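Local coordinates for endo-beta-1,2-glucanase (Talaromyces funiculosus, PDB 6IMU), which hydrolyses internal beta-1,2-glucosidic linkages in beta-1,2-glucans, releasing shorter oligosaccharides, at residues Q86-A91 / T439-L444; D247-E252 / S303-K308; S346-T351 / S416-R421. All coordinates share one frame; numbering follows the deposited sequence. Where two conformers were deposited one is given.

Contact 1. Residues Q86-A91 / T439-L444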
loop_
_atom_site.group_PDB
_atom_site.type_symbol
_atom_site.label_atom_id
_atom_site.label_comp_id
_atom_site.label_asym_id
_atom_site.label_seq_id
_atom_site.Cartn_x
_atom_site.Cartn_y
_atom_site.Cartn_z
ATOM N N GLN A 86 7.627 0.924 -3.099
ATOM C CA GLN A 86 9.025 0.787 -3.504
ATOM C C GLN A 86 9.903 1.622 -2.562
ATOM O O GLN A 86 10.913 1.134 -2.052
ATOM C CB GLN A 86 9.180 1.223 -4.961
ATOM C CG GLN A 86 10.586 1.089 -5.518
ATOM C CD GLN A 86 10.697 1.706 -6.894
ATOM O OE1 GLN A 86 9.836 2.474 -7.323
ATOM N NE2 GLN A 86 11.757 1.364 -7.608
ATOM N N VAL A 87 9.504 2.877 -2.331
ATOM C CA VAL A 87 10.284 3.791 -1.507
ATOM C C VAL A 87 10.328 3.275 -0.060
ATOM O O VAL A 87 11.377 3.303 0.560
ATOM C CB VAL A 87 9.761 5.238 -1.609
ATOM C CG1 VAL A 87 10.325 6.144 -0.520
ATOM C CG2 VAL A 87 10.054 5.817 -2.986
ATOM N N MET A 88 9.202 2.798 0.467
ATOM C CA MET A 88 9.158 2.273 1.847
ATOM C C MET A 88 10.129 1.098 1.996
ATOM O O MET A 88 10.825 0.990 3.002
ATOM C CB MET A 88 7.748 1.823 2.233
ATOM C CG MET A 88 6.861 2.973 2.635
ATOM S SD MET A 88 5.172 2.427 3.013
ATOM C CE MET A 88 5.434 1.414 4.463
ATOM N N LEU A 89 10.179 0.223 0.993
ATOM C CA LEU A 89 11.103 -0.896 1.028
ATOM C C LEU A 89 12.539 -0.370 1.082
ATOM O O LEU A 89 13.337 -0.849 1.868
ATOM C CB LEU A 89 10.905 -1.776 -0.206
ATOM C CG LEU A 89 11.985 -2.837 -0.391
ATOM C CD1 LEU A 89 11.691 -4.033 0.484
ATOM C CD2 LEU A 89 12.114 -3.222 -1.855
ATOM N N TYR A 90 12.853 0.607 0.224
ATOM C CA TYR A 90 14.204 1.166 0.125
ATOM C C TYR A 90 14.589 1.888 1.424
ATOM O O TYR A 90 15.775 1.945 1.770
ATOM C CB TYR A 90 14.332 2.108 -1.076
ATOM C CG TYR A 90 14.197 1.480 -2.443
ATOM C CD1 TYR A 90 14.452 0.137 -2.676
ATOM C CD2 TYR A 90 13.848 2.266 -3.530
ATOM C CE1 TYR A 90 14.337 -0.415 -3.945
ATOM C CE2 TYR A 90 13.730 1.736 -4.802
ATOM C CZ TYR A 90 13.970 0.390 -5.011
ATOM O OH TYR A 90 13.843 -0.103 -6.274
ATOM N N ALA A 91 13.605 2.457 2.126
ATOM C CA ALA A 91 13.850 3.063 3.442
ATOM C C ALA A 91 14.408 1.999 4.401
ATOM O O ALA A 91 15.409 2.233 5.068
ATOM C CB ALA A 91 12.594 3.699 3.980
ATOM N N THR A 439 2.312 -6.466 1.440
ATOM C CA THR A 439 2.551 -7.503 2.437
ATOM C C THR A 439 4.000 -7.444 2.937
ATOM O O THR A 439 4.263 -7.565 4.135
ATOM C CB THR A 439 2.232 -8.893 1.873
ATOM O OG1 THR A 439 0.899 -8.823 1.359
ATOM C CG2 THR A 439 2.339 -9.972 2.927
ATOM N N VAL A 440 4.937 -7.264 2.005
ATOM C CA VAL A 440 6.350 -7.181 2.351
ATOM C C VAL A 440 6.546 -6.033 3.350
ATOM O O VAL A 440 7.205 -6.211 4.378
ATOM C CB VAL A 440 7.234 -7.016 1.101
ATOM C CG1 VAL A 440 8.672 -6.681 1.470
ATOM C CG2 VAL A 440 7.183 -8.252 0.217
ATOM N N ASN A 441 5.950 -4.873 3.051
ATOM C CA ASN A 441 6.115 -3.683 3.873
ATOM C C ASN A 441 5.477 -3.909 5.253
ATOM O O ASN A 441 5.984 -3.406 6.245
ATOM C CB ASN A 441 5.595 -2.431 3.158
ATOM C CG ASN A 441 6.654 -1.777 2.296
ATOM O OD1 ASN A 441 7.732 -1.434 2.777
ATOM N ND2 ASN A 441 6.360 -1.583 1.021
ATOM N N ALA A 442 4.384 -4.681 5.321
ATOM C CA ALA A 442 3.765 -5.041 6.613
ATOM C C ALA A 442 4.697 -5.967 7.416
ATOM O O ALA A 442 4.848 -5.802 8.617
ATOM C CB ALA A 442 2.406 -5.664 6.400
ATOM N N ILE A 443 5.337 -6.925 6.738
ATOM C CA ILE A 443 6.306 -7.827 7.363
ATOM C C ILE A 443 7.461 -7.014 7.971
ATOM O O ILE A 443 7.973 -7.381 9.017
ATOM C CB ILE A 443 6.809 -8.885 6.358
ATOM C CG1 ILE A 443 5.737 -9.934 6.056
ATOM C CG2 ILE A 443 8.111 -9.522 6.826
ATOM C CD1 ILE A 443 6.015 -10.767 4.821
ATOM N N LEU A 444 7.856 -5.916 7.315
ATOM C CA LEU A 444 8.981 -5.069 7.758
ATOM C C LEU A 444 8.530 -4.091 8.851
ATOM O O LEU A 444 9.355 -3.357 9.396
ATOM C CB LEU A 444 9.555 -4.313 6.557
ATOM C CG LEU A 444 10.205 -5.186 5.484
ATOM C CD1 LEU A 444 10.557 -4.367 4.248
ATOM C CD2 LEU A 444 11.435 -5.901 6.018
#
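M88 turns its CG to the backbone N side, opposite its carbonyl carbon (chi1 -80°). L89 does the reverse: its CG lies anti to the backbone N (chi1 170°), and its CD1 touches L444 and V440. N441 sends its amide across from the other helix. M88 CB sits 3.3 Å from N441 OD1. M88 CE, carried back by the bend at chi3, lies 4.0 Å from the amide carbon CG of N441. The M88 chain thus meets the amide with both its root and its methyl end. The leucine contact is purely apolar. CD1 of L89 is the branch that touches, 3.9 Å from L444 CD1 and 4.1 Å from V440 CG1. F103 of helix 98-104 packs against L89 and V440 as well. The two helices, 80-94 and 433-443, run nearly in the same direction here. Their short axes pass 9.9 Å apart at an angle of 30°. Near-parallel helix packing of this kind is consistent with the (alpha/alpha)6 barrel expected for this enzyme family. N441 ND2 donates to L85 O, one turn before L89 on the partner helix. That bond ties the helices together and sets the rotation of the amide. L89 N is 3.5 Å from N441 OD1, but the angle is poor for a bond. The chemistry implies a largely buried interface of aliphatic groups and one amide, with ND2 spent on L85 O.

Contact 2. Residues D247-E252 / S303-K308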
loop_
_atom_site.group_PDB
_atom_site.type_symbol
_atom_site.label_atom_id
_atom_site.label_comp_id
_atom_site.label_asym_id
_atom_site.label_seq_id
_atom_site.Cartn_x
_atom_site.Cartn_y
_atom_site.Cartn_z
ATOM N N ASP A 247 -12.331 10.906 4.363
ATOM C CA ASP A 247 -12.596 9.641 5.050
ATOM C C ASP A 247 -11.326 9.142 5.743
ATOM O O ASP A 247 -10.230 9.661 5.531
ATOM C CB ASP A 247 -13.214 8.624 4.084
ATOM C CG ASP A 247 -12.292 8.176 2.964
ATOM O OD1 ASP A 247 -11.097 7.929 3.232
ATOM O OD2 ASP A 247 -12.775 8.080 1.831
ATOM N N PRO A 248 -11.441 8.128 6.628
ATOM C CA PRO A 248 -10.288 7.633 7.382
ATOM C C PRO A 248 -9.366 6.633 6.651
ATOM O O PRO A 248 -8.520 6.019 7.295
ATOM C CB PRO A 248 -10.914 6.910 8.594
ATOM C CG PRO A 248 -12.414 7.128 8.481
ATOM C CD PRO A 248 -12.687 7.461 7.029
ATOM N N TYR A 249 -9.505 6.489 5.330
ATOM C CA TYR A 249 -8.740 5.475 4.586
ATOM C C TYR A 249 -7.460 6.156 4.072
ATOM O O TYR A 249 -6.914 7.015 4.766
ATOM C CB TYR A 249 -9.670 4.758 3.595
ATOM C CG TYR A 249 -11.035 4.497 4.186
ATOM C CD1 TYR A 249 -11.173 3.819 5.388
ATOM C CD2 TYR A 249 -12.187 4.999 3.596
ATOM C CE1 TYR A 249 -12.415 3.615 5.972
ATOM C CE2 TYR A 249 -13.436 4.808 4.169
ATOM C CZ TYR A 249 -13.552 4.108 5.358
ATOM O OH TYR A 249 -14.780 3.921 5.927
ATOM N N GLU A 250 -6.959 5.760 2.894
ATOM C CA GLU A 250 -5.566 6.061 2.530
ATOM C C GLU A 250 -5.380 7.569 2.345
ATOM O O GLU A 250 -4.277 8.070 2.550
ATOM C CB GLU A 250 -5.126 5.326 1.263
ATOM C CG GLU A 250 -5.345 3.824 1.320
ATOM C CD GLU A 250 -6.625 3.393 0.621
ATOM O OE1 GLU A 250 -7.723 3.813 1.064
ATOM O OE2 GLU A 250 -6.518 2.677 -0.393
ATOM N N GLY A 251 -6.464 8.271 1.981
ATOM C CA GLY A 251 -6.443 9.709 1.715
ATOM C C GLY A 251 -6.077 10.541 2.940
ATOM O O GLY A 251 -5.714 11.721 2.807
ATOM N N GLU A 252 -6.157 9.933 4.133
ATOM C CA GLU A 252 -5.904 10.649 5.375
ATOM C C GLU A 252 -4.429 11.062 5.470
ATOM O O GLU A 252 -4.112 12.046 6.142
ATOM C CB GLU A 252 -6.322 9.810 6.578
ATOM C CG GLU A 252 -6.402 10.622 7.855
ATOM C CD GLU A 252 -7.102 9.883 8.977
ATOM O OE1 GLU A 252 -6.414 9.169 9.731
ATOM O OE2 GLU A 252 -8.341 9.990 9.054
ATOM N N SER A 303 -8.890 -4.615 2.699
ATOM C CA SER A 303 -7.656 -4.477 3.484
ATOM C C SER A 303 -6.865 -3.214 3.092
ATOM O O SER A 303 -6.255 -2.580 3.958
ATOM C CB SER A 303 -6.796 -5.697 3.345
ATOM O OG SER A 303 -7.429 -6.825 3.920
ATOM N N HIS A 304 -6.880 -2.880 1.795
ATOM C CA HIS A 304 -6.159 -1.748 1.215
ATOM C C HIS A 304 -6.426 -0.452 1.999
ATOM O O HIS A 304 -5.523 0.380 2.143
ATOM C CB HIS A 304 -6.544 -1.596 -0.264
ATOM C CG HIS A 304 -5.523 -0.888 -1.087
ATOM N ND1 HIS A 304 -5.276 0.462 -0.943
ATOM C CD2 HIS A 304 -4.703 -1.324 -2.070
ATOM C CE1 HIS A 304 -4.335 0.825 -1.790
ATOM N NE2 HIS A 304 -3.970 -0.252 -2.496
ATOM N N GLU A 305 -7.655 -0.311 2.518
ATOM C CA GLU A 305 -8.136 0.913 3.179
ATOM C C GLU A 305 -7.326 1.258 4.440
ATOM O O GLU A 305 -7.385 2.388 4.908
ATOM C CB GLU A 305 -9.616 0.751 3.551
ATOM C CG GLU A 305 -10.529 0.632 2.345
ATOM C CD GLU A 305 -11.910 0.047 2.605
ATOM O OE1 GLU A 305 -12.372 0.092 3.773
ATOM O OE2 GLU A 305 -12.528 -0.455 1.630
ATOM N N THR A 306 -6.600 0.278 4.996
ATOM C CA THR A 306 -5.879 0.399 6.265
ATOM C C THR A 306 -4.436 0.883 6.025
ATOM O O THR A 306 -3.672 1.013 6.972
ATOM C CB THR A 306 -5.950 -0.949 7.003
ATOM O OG1 THR A 306 -7.333 -1.221 7.234
ATOM C CG2 THR A 306 -5.189 -0.981 8.309
ATOM N N TRP A 307 -4.084 1.180 4.765
ATOM C CA TRP A 307 -2.698 1.430 4.352
ATOM C C TRP A 307 -1.998 2.493 5.225
ATOM O O TRP A 307 -0.793 2.383 5.458
ATOM C CB TRP A 307 -2.602 1.797 2.862
ATOM C CG TRP A 307 -1.158 1.872 2.484
ATOM C CD1 TRP A 307 -0.422 2.994 2.264
ATOM C CD2 TRP A 307 -0.217 0.787 2.564
ATOM N NE1 TRP A 307 0.892 2.661 2.064
ATOM C CE2 TRP A 307 1.054 1.319 2.271
ATOM C CE3 TRP A 307 -0.332 -0.582 2.821
ATOM C CZ2 TRP A 307 2.198 0.529 2.218
ATOM C CZ3 TRP A 307 0.800 -1.366 2.765
ATOM C CH2 TRP A 307 2.046 -0.817 2.455
ATOM N N LYS A 308 -2.736 3.514 5.680
ATOM C CA LYS A 308 -2.158 4.684 6.386
ATOM C C LYS A 308 -1.324 4.255 7.603
ATOM O O LYS A 308 -0.336 4.912 7.934
ATOM C CB LYS A 308 -3.249 5.663 6.834
ATOM C CG LYS A 308 -4.158 5.154 7.946
ATOM C CD LYS A 308 -5.370 6.022 8.163
ATOM C CE LYS A 308 -6.166 5.618 9.381
ATOM N NZ LYS A 308 -7.245 6.589 9.662
HETATM O O HOH W 1 -8.185 3.418 8.074
#
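The buried ammonium group of K308 is shared between a backbone carbonyl and a carboxylate. NZ donates to P248 O at 2.7 Å and forms a salt bridge with E252 OE1, also at 2.7 Å. It reaches them on an extended chain, although CG sits between the backbone N and the carbonyl carbon (chi1 69°). The lysine comes to E252 OE1 from above the carboxylate plane, 51° out of it. NZ also bonds Y472 OH, so three partners grip it, while E252 has further partners in Y314 and K276. Water 1 donates to P248 O at 2.7 Å and makes a weak bond to E305 O.

E250 bends at chi2; its side chain and that of H304 cross at about a right angle, and OE2 comes to the ring edge near ND1. In one of the two H304 conformers, ND1 lies 2.6 Å from E250 OE2. This His-carboxylate bond is bent, with an N-H...O angle of 135°, and is doubtful because it rests on one conformer. In the same conformer H304 NE2 bonds D434 OD1. E250 CG also packs on W307 CB at 3.7 Å.

Y249 lies alongside E305, with its CD1 3.9 Å from E305 CB. One ring face has E305 OE1 near its rim; P248 CD sits over the centre of the other. E305 itself is held by the backbone N atoms of Y299 and W300.

The type I turn Y249-E252 leads straight into helix 252-261. The 3-10 segment 303-307 precedes helix 318-337, whose F324 touches K308. Helix 163-181 packs against E250 and W307, and W307 reaches on to helix 80-94.

Contact 3. Residues S346-T351 / S416-R421. With NAG (2-acetamido-2-deoxy-beta-D-glucopyranose), chain E.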
loop_
_atom_site.group_PDB
_atom_site.type_symbol
_atom_site.label_atom_id
_atom_site.label_comp_id
_atom_site.label_asym_id
_atom_site.label_seq_id
_atom_site.Cartn_x
_atom_site.Cartn_y
_atom_site.Cartn_z
ATOM N N SER A 346 -9.423 -4.988 -2.736
ATOM C CA SER A 346 -9.418 -4.507 -4.107
ATOM C C SER A 346 -8.244 -5.146 -4.858
ATOM O O SER A 346 -7.107 -5.135 -4.376
ATOM C CB SER A 346 -9.345 -3.003 -4.149
ATOM O OG SER A 346 -10.392 -2.425 -3.387
ATOM N N ILE A 347 -8.529 -5.693 -6.042
ATOM C CA ILE A 347 -7.612 -6.607 -6.697
ATOM C C ILE A 347 -8.006 -6.771 -8.170
ATOM O O ILE A 347 -9.179 -6.633 -8.540
ATOM C CB ILE A 347 -7.608 -7.962 -5.957
ATOM C CG1 ILE A 347 -6.385 -8.807 -6.312
ATOM C CG2 ILE A 347 -8.907 -8.721 -6.201
ATOM C CD1 ILE A 347 -5.084 -8.274 -5.761
ATOM N N ASN A 348 -7.007 -7.104 -8.992
ATOM C CA ASN A 348 -7.238 -7.516 -10.366
ATOM C C ASN A 348 -8.002 -8.844 -10.370
ATOM O O ASN A 348 -7.784 -9.709 -9.513
ATOM C CB ASN A 348 -5.937 -7.609 -11.165
ATOM C CG ASN A 348 -5.466 -6.254 -11.642
ATOM O OD1 ASN A 348 -5.984 -5.745 -12.628
ATOM N ND2 ASN A 348 -4.499 -5.668 -10.955
ATOM N N ASN A 349 -8.907 -8.966 -11.346
ATOM C CA ASN A 349 -9.710 -10.152 -11.592
ATOM C C ASN A 349 -8.837 -11.198 -12.294
ATOM O O ASN A 349 -7.692 -10.917 -12.655
ATOM C CB ASN A 349 -10.932 -9.808 -12.450
ATOM C CG ASN A 349 -12.107 -10.743 -12.250
ATOM O OD1 ASN A 349 -11.979 -11.798 -11.635
ATOM N ND2 ASN A 349 -13.259 -10.347 -12.771
ATOM N N VAL A 350 -9.407 -12.387 -12.511
ATOM C CA VAL A 350 -8.695 -13.521 -13.107
ATOM C C VAL A 350 -8.265 -13.190 -14.543
ATOM O O VAL A 350 -8.827 -12.314 -15.200
ATOM C CB VAL A 350 -9.537 -14.811 -13.065
ATOM C CG1 VAL A 350 -9.829 -15.235 -11.641
ATOM C CG2 VAL A 350 -10.829 -14.702 -13.861
ATOM N N THR A 351 -7.236 -13.914 -14.994
ATOM C CA THR A 351 -6.787 -13.950 -16.368
ATOM C C THR A 351 -7.677 -14.915 -17.158
ATOM O O THR A 351 -7.993 -16.001 -16.683
ATOM C CB THR A 351 -5.331 -14.430 -16.469
ATOM O OG1 THR A 351 -4.492 -13.492 -15.793
ATOM C CG2 THR A 351 -4.846 -14.590 -17.892
ATOM N N SER A 416 4.387 -14.448 -4.691
ATOM C CA SER A 416 2.942 -14.706 -4.723
ATOM C C SER A 416 2.325 -14.166 -6.018
ATOM O O SER A 416 2.811 -13.200 -6.619
ATOM C CB SER A 416 2.227 -14.152 -3.513
ATOM O OG SER A 416 2.329 -12.732 -3.443
ATOM N N THR A 417 1.231 -14.819 -6.425
ATOM C CA THR A 417 0.418 -14.438 -7.562
ATOM C C THR A 417 -0.671 -13.471 -7.075
ATOM O O THR A 417 -1.051 -13.507 -5.906
ATOM C CB THR A 417 -0.144 -15.694 -8.238
ATOM O OG1 THR A 417 0.961 -16.554 -8.522
ATOM C CG2 THR A 417 -0.923 -15.396 -9.498
ATOM N N GLU A 418 -1.141 -12.609 -7.987
ATOM C CA GLU A 418 -2.067 -11.495 -7.697
ATOM C C GLU A 418 -3.269 -11.971 -6.864
ATOM O O GLU A 418 -3.532 -11.448 -5.778
ATOM C CB GLU A 418 -2.522 -10.859 -9.015
ATOM C CG GLU A 418 -3.613 -9.806 -8.866
ATOM C CD GLU A 418 -3.124 -8.385 -8.624
ATOM O OE1 GLU A 418 -1.891 -8.196 -8.480
ATOM O OE2 GLU A 418 -3.974 -7.467 -8.601
ATOM N N SER A 419 -4.020 -12.936 -7.394
ATOM C CA SER A 419 -5.307 -13.321 -6.809
ATOM C C SER A 419 -5.779 -14.664 -7.364
ATOM O O SER A 419 -5.314 -15.098 -8.424
ATOM C CB SER A 419 -6.340 -12.265 -7.052
ATOM O OG SER A 419 -6.786 -12.272 -8.406
ATOM N N THR A 420 -6.728 -15.275 -6.640
ATOM C CA THR A 420 -7.400 -16.503 -7.043
ATOM C C THR A 420 -8.898 -16.387 -6.739
ATOM O O THR A 420 -9.302 -15.762 -5.762
ATOM C CB THR A 420 -6.799 -17.737 -6.355
ATOM O OG1 THR A 420 -7.455 -18.893 -6.878
ATOM C CG2 THR A 420 -6.939 -17.713 -4.848
ATOM N N ARG A 421 -9.718 -17.002 -7.592
ATOM C CA ARG A 421 -11.097 -17.268 -7.239
ATOM C C ARG A 421 -11.104 -18.162 -5.995
ATOM O O ARG A 421 -10.280 -19.083 -5.875
ATOM C CB ARG A 421 -11.846 -17.913 -8.404
ATOM C CG ARG A 421 -12.191 -16.944 -9.525
ATOM C CD ARG A 421 -13.085 -17.569 -10.577
ATOM N NE ARG A 421 -14.326 -18.057 -9.996
ATOM C CZ ARG A 421 -15.440 -17.343 -9.862
ATOM N NH1 ARG A 421 -15.477 -16.080 -10.251
ATOM N NH2 ARG A 421 -16.523 -17.904 -9.354
HETATM C C1 NAG E . -14.512 -11.055 -12.700
HETATM C C2 NAG E . -15.629 -10.093 -13.075
HETATM C C3 NAG E . -16.972 -10.801 -12.948
HETATM C C4 NAG E . -17.007 -12.024 -13.855
HETATM C C5 NAG E . -15.813 -12.909 -13.527
HETATM C C6 NAG E . -15.731 -14.099 -14.474
HETATM C C7 NAG E . -15.013 -7.735 -12.603
HETATM C C8 NAG E . -15.273 -6.576 -11.678
HETATM N N2 NAG E . -15.628 -8.871 -12.268
HETATM O O3 NAG E . -18.006 -9.882 -13.304
HETATM O O4 NAG E . -18.243 -12.753 -13.692
HETATM O O5 NAG E . -14.580 -12.174 -13.597
HETATM O O6 NAG E . -14.561 -14.839 -14.100
HETATM O O7 NAG E . -14.319 -7.623 -13.606
HETATM O O HOH W 2 -13.471 -14.212 -11.182
#
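A glycosylated beta hairpin, strands 347-352 and 357-362, here meets strand 415-421 of the large antiparallel sheet through N348 and E418. E418 OE2 accepts twice from N348. The backbone N donates at 3.1 Å, onto the anti lone pair. ND2 donates at 3.0 Å from above the carboxylate plane, although OE2 lies in the plane of the amide. E418 OE1 is held by S435 and T432, so the carboxylate is gripped at both oxygens. I347 and E418 approach from opposite directions, and I347 CD1 touches E418 OE2 at 3.2 Å.

S419 OG donates to N348 O at 3.0 Å. Its chi1 of 74°, between the backbone N and the carbonyl carbon, lets it reach that oxygen.

N349, V350 and T351 form an N-V-T sequon, and N349 ND2 is covalently bound to C1 of an N-acetylglucosamine. Water 2 links N349 OD1, R421 NH1 and the sugar O6. It lies at the edge of the R421 guanidinium, 2.9 Å from NH1. The aliphatic part of R421 packs on the valine, with CG 3.6 Å from V350 CG1. D379 and D423 form salt bridges with the guanidinium, and E377 hydrogen-bonds the sugar.

Overall arrangement
Contacts 1 and 2 are both deep, each centred about 9 Å from the centre of the chain. Contact 3 is still buried but centred farther out, at about 16 Å, next to a glycan. Contact 1 joins two helices, contact 2 two loop segments, and contact 3 strands of two sheets. Their chemistry follows: aliphatic packing around one amide in contact 1, a buried salt bridge and polar bonds in contact 2, and hydrogen bonds with a sugar and water in contact 3. Contacts 1 and 2 touch directly, where M88 SD lies 3.6 Å from W307 CZ2. Contact 3 touches neither. Along the chain, contacts 2 and 3 follow one another inside the loop closed by contact 1.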